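Local coordinates for protein metallo-beta-lactamase (Chryseobacterium indologenes, PDB 3L6N) that hydrolyses the beta-lactam ring of penicillins, cephalosporins and carbapenems with the help of zinc, conferring antibiotic resistance, at residues N143-F148 / A188-A193. Numbering follows the deposited sequence.
Sequences NVVVWF and AKYSKA
The W147 and Y190 side chains lie alongside each other, pointing opposite ways, the indole leaving strand 145-148 while the phenol comes from just beyond helix 179-189. CD2 of Y190 sits over one face of the indole, 3.8 Å from W147 CE3, the planes tilted 38° from one another in an oblique contact. CG of W147 is anti to the backbone N (chi1 173°), which sends the indole, broad enough to bridge strand and turn, out to where CZ3 meets A193 CB at 3.6 Å. A small methyl suits that place, because the A193 backbone also comes close to CH2. The carbonyl carbon and CB of K192 lie beside CH2 too, while its extended chain leads away. At the phenol tip, CG2 of V145 meets Y190 OH at 3.7 Å. Tyrosine suits this buried position: its ring packs on apolar neighbours, with K189 CG over the centre of one face, and its hydroxyl is satisfied by a hydrogen bond with D133 OD1. The type I turn from Y190 to A193 is closed by the A193 N to Y190 O hydrogen bond (3.2 Å). L154 of strand 153-157 touches V145, W147 and Y190, so the end of helix 179-189 and the turn before strand 195-198 pack against the five-stranded sheet.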
loop_
_atom_site.group_PDB
_atom_site.type_symbol
_atom_site.label_atom_id
_atom_site.label_comp_id
_atom_site.label_asym_id
_atom_site.label_seq_id
_atom_site.Cartn_x
_atom_site.Cartn_y
_atom_site.Cartn_z
ATOM N N ASN A 143 10.469 -1.735 0.611
ATOM C CA ASN A 143 9.247 -1.028 1.012
ATOM C C ASN A 143 9.308 0.476 0.764
ATOM O O ASN A 143 10.321 1.123 1.046
ATOM C CB ASN A 143 8.779 -1.368 2.444
ATOM C CG ASN A 143 9.856 -1.191 3.526
ATOM O OD1 ASN A 143 9.738 -1.800 4.585
ATOM N ND2 ASN A 143 10.857 -0.343 3.295
ATOM N N VAL A 144 8.221 1.007 0.214
ATOM C CA VAL A 144 8.088 2.438 -0.036
ATOM C C VAL A 144 6.799 2.935 0.609
ATOM O O VAL A 144 5.915 2.141 0.928
ATOM C CB VAL A 144 8.095 2.777 -1.546
ATOM C CG1 VAL A 144 9.472 2.508 -2.146
ATOM C CG2 VAL A 144 7.003 1.989 -2.305
ATOM N N VAL A 145 6.713 4.249 0.801
ATOM C CA VAL A 145 5.519 4.899 1.340
ATOM C C VAL A 145 4.937 5.815 0.261
ATOM O O VAL A 145 5.628 6.164 -0.698
ATOM C CB VAL A 145 5.841 5.720 2.622
ATOM C CG1 VAL A 145 6.407 4.818 3.735
ATOM C CG2 VAL A 145 6.806 6.904 2.315
ATOM N N VAL A 146 3.672 6.202 0.414
ATOM C CA VAL A 146 3.036 7.100 -0.540
ATOM C C VAL A 146 2.462 8.303 0.185
ATOM O O VAL A 146 1.633 8.170 1.093
ATOM C CB VAL A 146 1.923 6.406 -1.379
ATOM C CG1 VAL A 146 1.469 7.331 -2.506
ATOM C CG2 VAL A 146 2.437 5.082 -1.969
ATOM N N TRP A 147 2.935 9.486 -0.207
ATOM C CA TRP A 147 2.487 10.739 0.402
ATOM C C TRP A 147 1.471 11.428 -0.496
ATOM O O TRP A 147 1.692 11.562 -1.699
ATOM C CB TRP A 147 3.703 11.652 0.623
ATOM C CG TRP A 147 3.384 13.063 1.087
ATOM C CD1 TRP A 147 3.720 14.226 0.454
ATOM C CD2 TRP A 147 2.692 13.441 2.285
ATOM N NE1 TRP A 147 3.272 15.307 1.182
ATOM C CE2 TRP A 147 2.642 14.855 2.310
ATOM C CE3 TRP A 147 2.118 12.725 3.342
ATOM C CZ2 TRP A 147 2.028 15.565 3.348
ATOM C CZ3 TRP A 147 1.506 13.432 4.378
ATOM C CH2 TRP A 147 1.471 14.838 4.370
ATOM N N PHE A 148 0.359 11.853 0.102
ATOM C CA PHE A 148 -0.721 12.530 -0.609
ATOM C C PHE A 148 -0.838 13.970 -0.096
ATOM O O PHE A 148 -1.567 14.226 0.864
ATOM C CB PHE A 148 -2.037 11.773 -0.393
ATOM C CG PHE A 148 -2.022 10.368 -0.944
ATOM C CD1 PHE A 148 -1.703 9.288 -0.124
ATOM C CD2 PHE A 148 -2.320 10.135 -2.282
ATOM C CE1 PHE A 148 -1.686 7.984 -0.636
ATOM C CE2 PHE A 148 -2.299 8.832 -2.814
ATOM C CZ PHE A 148 -1.991 7.761 -1.975
ATOM N N ALA A 188 10.237 12.121 11.180
ATOM C CA ALA A 188 10.809 13.454 11.016
ATOM C C ALA A 188 10.335 14.146 9.734
ATOM O O ALA A 188 10.171 15.369 9.704
ATOM C CB ALA A 188 12.328 13.377 11.056
ATOM N N LYS A 189 10.104 13.361 8.685
ATOM C CA LYS A 189 9.765 13.898 7.370
ATOM C C LYS A 189 8.280 14.257 7.202
ATOM O O LYS A 189 7.952 15.234 6.531
ATOM C CB LYS A 189 10.198 12.919 6.271
ATOM C CG LYS A 189 9.972 13.432 4.860
ATOM C CD LYS A 189 10.662 12.581 3.820
ATOM C CE LYS A 189 10.391 13.124 2.428
ATOM N NZ LYS A 189 11.423 12.708 1.453
ATOM N N TYR A 190 7.393 13.462 7.794
ATOM C CA TYR A 190 5.949 13.647 7.579
ATOM C C TYR A 190 5.222 14.164 8.814
ATOM O O TYR A 190 4.234 13.579 9.270
ATOM C CB TYR A 190 5.301 12.366 7.048
ATOM C CG TYR A 190 5.935 11.888 5.773
ATOM C CD1 TYR A 190 6.776 10.783 5.780
ATOM C CD2 TYR A 190 5.719 12.557 4.563
ATOM C CE1 TYR A 190 7.373 10.339 4.631
ATOM C CE2 TYR A 190 6.323 12.118 3.388
ATOM C CZ TYR A 190 7.149 11.006 3.442
ATOM O OH TYR A 190 7.761 10.525 2.323
ATOM N N SER A 191 5.734 15.272 9.346
ATOM C CA SER A 191 5.087 15.978 10.445
ATOM C C SER A 191 3.723 16.540 10.017
ATOM O O SER A 191 2.809 16.637 10.838
ATOM C CB SER A 191 5.999 17.088 10.986
ATOM O OG SER A 191 6.464 17.929 9.940
ATOM N N LYS A 192 3.584 16.880 8.733
ATOM C CA LYS A 192 2.319 17.399 8.190
ATOM C C LYS A 192 1.215 16.336 8.079
ATOM O O LYS A 192 0.039 16.677 7.926
ATOM C CB LYS A 192 2.525 18.061 6.825
ATOM C CG LYS A 192 3.212 19.422 6.865
ATOM C CD LYS A 192 3.126 20.095 5.502
ATOM C CE LYS A 192 4.098 21.261 5.385
ATOM N NZ LYS A 192 3.920 21.983 4.093
ATOM N N ALA A 193 1.594 15.061 8.161
ATOM C CA ALA A 193 0.627 13.965 8.059
ATOM C C ALA A 193 -0.315 13.937 9.253
ATOM O O ALA A 193 0.122 13.869 10.404
ATOM C CB ALA A 193 1.337 12.623 7.917
#